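Local coordinates for L-lysine 6-monooxygenase involved in desferrioxamine biosynthesis (Erwinia amylovora CFBP1430, PDB 5O8R), which hydroxylates a terminal amino group of cadaverine with FAD and NADPH, as the monooxygenase of desferrioxamine siderophore biosynthesis in the fire blight pathogen, at the interface of chains A and B and the interface of chains A and C. Coordinates in Å, arbitrary orientation; residue numbers count along the deposited sequence, not the author numbering. Chains: chain A/B/C, L-lysine 6-monooxygenase involved in desferrioxamine biosynthesis.

Contact 1: the interface of chains A and B. Residues chain A 216, 285, 288-289; chain B 53.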
loop_
_atom_site.group_PDB
_atom_site.type_symbol
_atom_site.label_atom_id
_atom_site.label_comp_id
_atom_site.label_asym_id
_atom_site.label_seq_id
_atom_site.Cartn_x
_atom_site.Cartn_y
_atom_site.Cartn_z
ATOM N N ASP A 216 11.746 25.290 5.844
ATOM C CA ASP A 216 11.916 26.273 4.763
ATOM C C ASP A 216 11.311 27.576 5.258
ATOM O O ASP A 216 11.729 28.625 4.837
ATOM C CB ASP A 216 11.265 25.796 3.423
ATOM C CG ASP A 216 9.829 25.278 3.615
ATOM O OD1 ASP A 216 9.539 24.704 4.691
ATOM O OD2 ASP A 216 8.963 25.432 2.734
ATOM N N LEU A 285 10.207 13.725 2.870
ATOM C CA LEU A 285 10.157 15.155 3.123
ATOM C C LEU A 285 11.525 15.801 2.972
ATOM O O LEU A 285 11.616 16.877 2.393
ATOM C CB LEU A 285 9.567 15.475 4.493
ATOM C CG LEU A 285 9.123 16.943 4.706
ATOM C CD1 LEU A 285 8.216 17.523 3.624
ATOM C CD2 LEU A 285 8.416 17.072 6.048
ATOM N N VAL A 288 11.820 16.269 -0.631
ATOM C CA VAL A 288 11.064 17.358 -1.213
ATOM C C VAL A 288 11.602 18.753 -0.847
ATOM O O VAL A 288 11.629 19.669 -1.662
ATOM C CB VAL A 288 9.561 17.218 -0.874
ATOM C CG1 VAL A 288 8.795 18.474 -1.217
ATOM C CG2 VAL A 288 8.968 16.054 -1.671
ATOM N N LYS A 289 12.018 18.932 0.384
ATOM C CA LYS A 289 12.535 20.227 0.782
ATOM C C LYS A 289 13.812 20.513 0.064
ATOM O O LYS A 289 14.048 21.641 -0.329
ATOM C CB LYS A 289 12.795 20.260 2.249
ATOM C CG LYS A 289 11.539 20.090 3.079
ATOM C CD LYS A 289 10.683 21.341 3.150
ATOM C CE LYS A 289 9.325 20.938 3.662
ATOM N NZ LYS A 289 8.555 22.099 4.154
ATOM N N GLU B 53 3.937 22.697 -2.900
ATOM C CA GLU B 53 5.084 21.843 -2.413
ATOM C C GLU B 53 4.859 20.330 -2.544
ATOM O O GLU B 53 5.798 19.571 -2.814
ATOM C CB GLU B 53 5.505 22.181 -0.956
ATOM C CG GLU B 53 6.527 21.194 -0.372
ATOM C CD GLU B 53 6.941 21.473 1.067
ATOM O OE1 GLU B 53 7.706 22.447 1.290
ATOM O OE2 GLU B 53 6.519 20.699 1.982
#
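A two-fold symmetric interface between copies of one protein joins chains A and B here through an intermolecular salt bridge, B:Glu53 reaching from a loop to the C-terminal end of helix 276-290 of chain A; a twin contact with the chains exchanged repeats the link. The ammonium nitrogen NZ of A:Lys289 lies 3.0 Å from the carboxylate oxygen OE1 of B:Glu53 and donates to the syn lone pair of that oxygen, the side facing the other carboxylate oxygen. A weak second bond runs from the same NZ to OE2 of B:Glu53 at 3.3 Å, giving a lopsided fork. The two side chains cross at about a right angle. B:Glu53 CG stands anti to the backbone N (chi1 172°) and the chain stays extended beyond it, which carries the carboxylate from the loop to the helix surface. Within chain A, A:Asp216 also accepts a bond from the ammonium group, NZ lying 2.8 Å from its OD1 and 53° out of the carboxylate plane. A:Asp216 thus positions the lysine tip beside B:Glu53 while touching chain B itself. The two carboxylates come close as well, OD2 of A:Asp216 being 3.5 Å from OE1 of B:Glu53 with their planes 39° apart; the lysine ammonium, bonded to both, would offset their repulsion if all three groups are charged. Apolar packing supports the glutamate stem: the methyl CG1 of A:Val288 meets CG of B:Glu53 at 3.6 Å and also touches its backbone carbonyl oxygen. Further along, methyl CD1 of A:Leu285 borders OE2 of B:Glu53 at 4.0 Å. Charge pairing at the tip and methyl packing along the stem thus hold B:Glu53 against the helix and would help to join chains A and B, if the deposited assembly is the biological one.

Contact 2: the interface of chains A and C. Residues chain A 71-74, 76, 79; chain C 71-72.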
loop_
_atom_site.group_PDB
_atom_site.type_symbol
_atom_site.label_atom_id
_atom_site.label_comp_id
_atom_site.label_asym_id
_atom_site.label_seq_id
_atom_site.Cartn_x
_atom_site.Cartn_y
_atom_site.Cartn_z
ATOM N N PRO A 71 -15.213 -8.657 23.186
ATOM C CA PRO A 71 -15.740 -7.787 22.164
ATOM C C PRO A 71 -17.143 -7.260 22.333
ATOM O O PRO A 71 -17.585 -6.450 21.507
ATOM C CB PRO A 71 -15.716 -8.668 20.925
ATOM C CG PRO A 71 -14.522 -9.518 21.135
ATOM C CD PRO A 71 -14.482 -9.792 22.634
ATOM N N THR A 72 -17.867 -7.759 23.324
ATOM C CA THR A 72 -19.280 -7.410 23.465
ATOM C C THR A 72 -19.430 -6.274 24.436
ATOM O O THR A 72 -20.518 -5.676 24.485
ATOM C CB THR A 72 -20.080 -8.571 24.022
ATOM O OG1 THR A 72 -19.619 -8.815 25.355
ATOM C CG2 THR A 72 -19.883 -9.812 23.139
ATOM N N SER A 73 -18.358 -5.991 25.201
ATOM C CA SER A 73 -18.359 -4.926 26.202
ATOM C C SER A 73 -18.905 -3.634 25.673
ATOM O O SER A 73 -18.537 -3.170 24.600
ATOM C CB SER A 73 -16.943 -4.623 26.651
ATOM O OG SER A 73 -16.936 -3.509 27.514
ATOM N N PRO A 74 -19.736 -2.985 26.437
ATOM C CA PRO A 74 -20.082 -1.667 25.889
ATOM C C PRO A 74 -18.919 -0.604 25.860
ATOM O O PRO A 74 -19.046 0.413 25.228
ATOM C CB PRO A 74 -21.221 -1.254 26.771
ATOM C CG PRO A 74 -20.862 -1.859 28.094
ATOM C CD PRO A 74 -20.217 -3.182 27.807
ATOM N N SER A 76 -16.194 -0.875 24.201
ATOM C CA SER A 76 -15.400 -1.082 22.996
ATOM C C SER A 76 -15.366 0.214 22.208
ATOM O O SER A 76 -16.327 1.012 22.227
ATOM C CB SER A 76 -16.004 -2.163 22.099
ATOM O OG SER A 76 -17.140 -1.670 21.396
ATOM N N ASN A 79 -18.135 0.609 19.758
ATOM C CA ASN A 79 -19.399 0.996 20.360
ATOM C C ASN A 79 -19.409 2.490 20.664
ATOM O O ASN A 79 -20.406 3.181 20.483
ATOM C CB ASN A 79 -19.619 0.163 21.615
ATOM C CG ASN A 79 -20.978 0.374 22.206
ATOM O OD1 ASN A 79 -21.975 0.580 21.481
ATOM N ND2 ASN A 79 -21.035 0.331 23.540
ATOM N N PRO C 71 -22.555 -2.881 17.990
ATOM C CA PRO C 71 -21.239 -3.463 18.233
ATOM C C PRO C 71 -21.090 -4.348 19.436
ATOM O O PRO C 71 -20.083 -5.054 19.561
ATOM C CB PRO C 71 -20.377 -2.229 18.462
ATOM C CG PRO C 71 -20.967 -1.232 17.552
ATOM C CD PRO C 71 -22.456 -1.443 17.717
ATOM N N THR C 72 -22.048 -4.265 20.343
ATOM C CA THR C 72 -22.021 -5.062 21.573
ATOM C C THR C 72 -22.712 -6.395 21.428
ATOM O O THR C 72 -22.461 -7.277 22.278
ATOM C CB THR C 72 -22.629 -4.332 22.795
ATOM O OG1 THR C 72 -24.039 -4.273 22.672
ATOM C CG2 THR C 72 -22.021 -2.904 22.969
HETATM O O HOH W 1 -19.765 -7.868 20.054
#
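The loop that precedes helix 77-83 meets its own copy across a two-fold symmetric interface of chains A and C, with the first turn of that helix in chain A closing one side; CA of A:Thr72 lies 4.1 Å from CA of C:Thr72. C:Thr72 is the wedge: its methyl CG2 points at the carboxamide of A:Asn79, 3.5 Å from CG, and the two side chains meet at a slant. In C:Thr72 the hydroxyl OG1 sits between the backbone N and the carbonyl carbon (chi1 73°), which turns CG2 away from its own carbonyl and towards chain A. The same methyl packs against CA of A:Pro74 at 3.7 Å. Within chain A, ND2 of A:Asn79 donates to the carbonyl O of A:Pro74 at 2.6 Å; the oxygen receives it in the carbonyl plane on a lone pair, and the bond is fairly straight, 158° at the hydrogen. This fixes the rotation of the carboxamide that C:Thr72 touches. Another bond, from the backbone N of A:Asn79 to the hydroxyl OG of A:Ser76 at 3.0 Å, caps the start of the helix. Ring carbon CB of C:Pro71 packs against the same residue, 3.9 Å from CA of A:Asn79. Water 1 bridges the chains, 3.0 Å from the carbonyl O of A:Pro71 and 2.9 Å from that of C:Pro71.

The C-alpha centres of contact 1 and contact 2 lie about 43 Å apart, and the two share no residue or secondary-structure element. Chain A thus meets chain B and chain C through separate surfaces: contact 1 uses the end of helix 276-290 together with a loop residue, contact 2 a loop and the start of helix 77-83. Each belongs to its own two-fold interface, a pattern that suits the four-copy deposited assembly, although the structure alone does not show that this is the oligomer in solution.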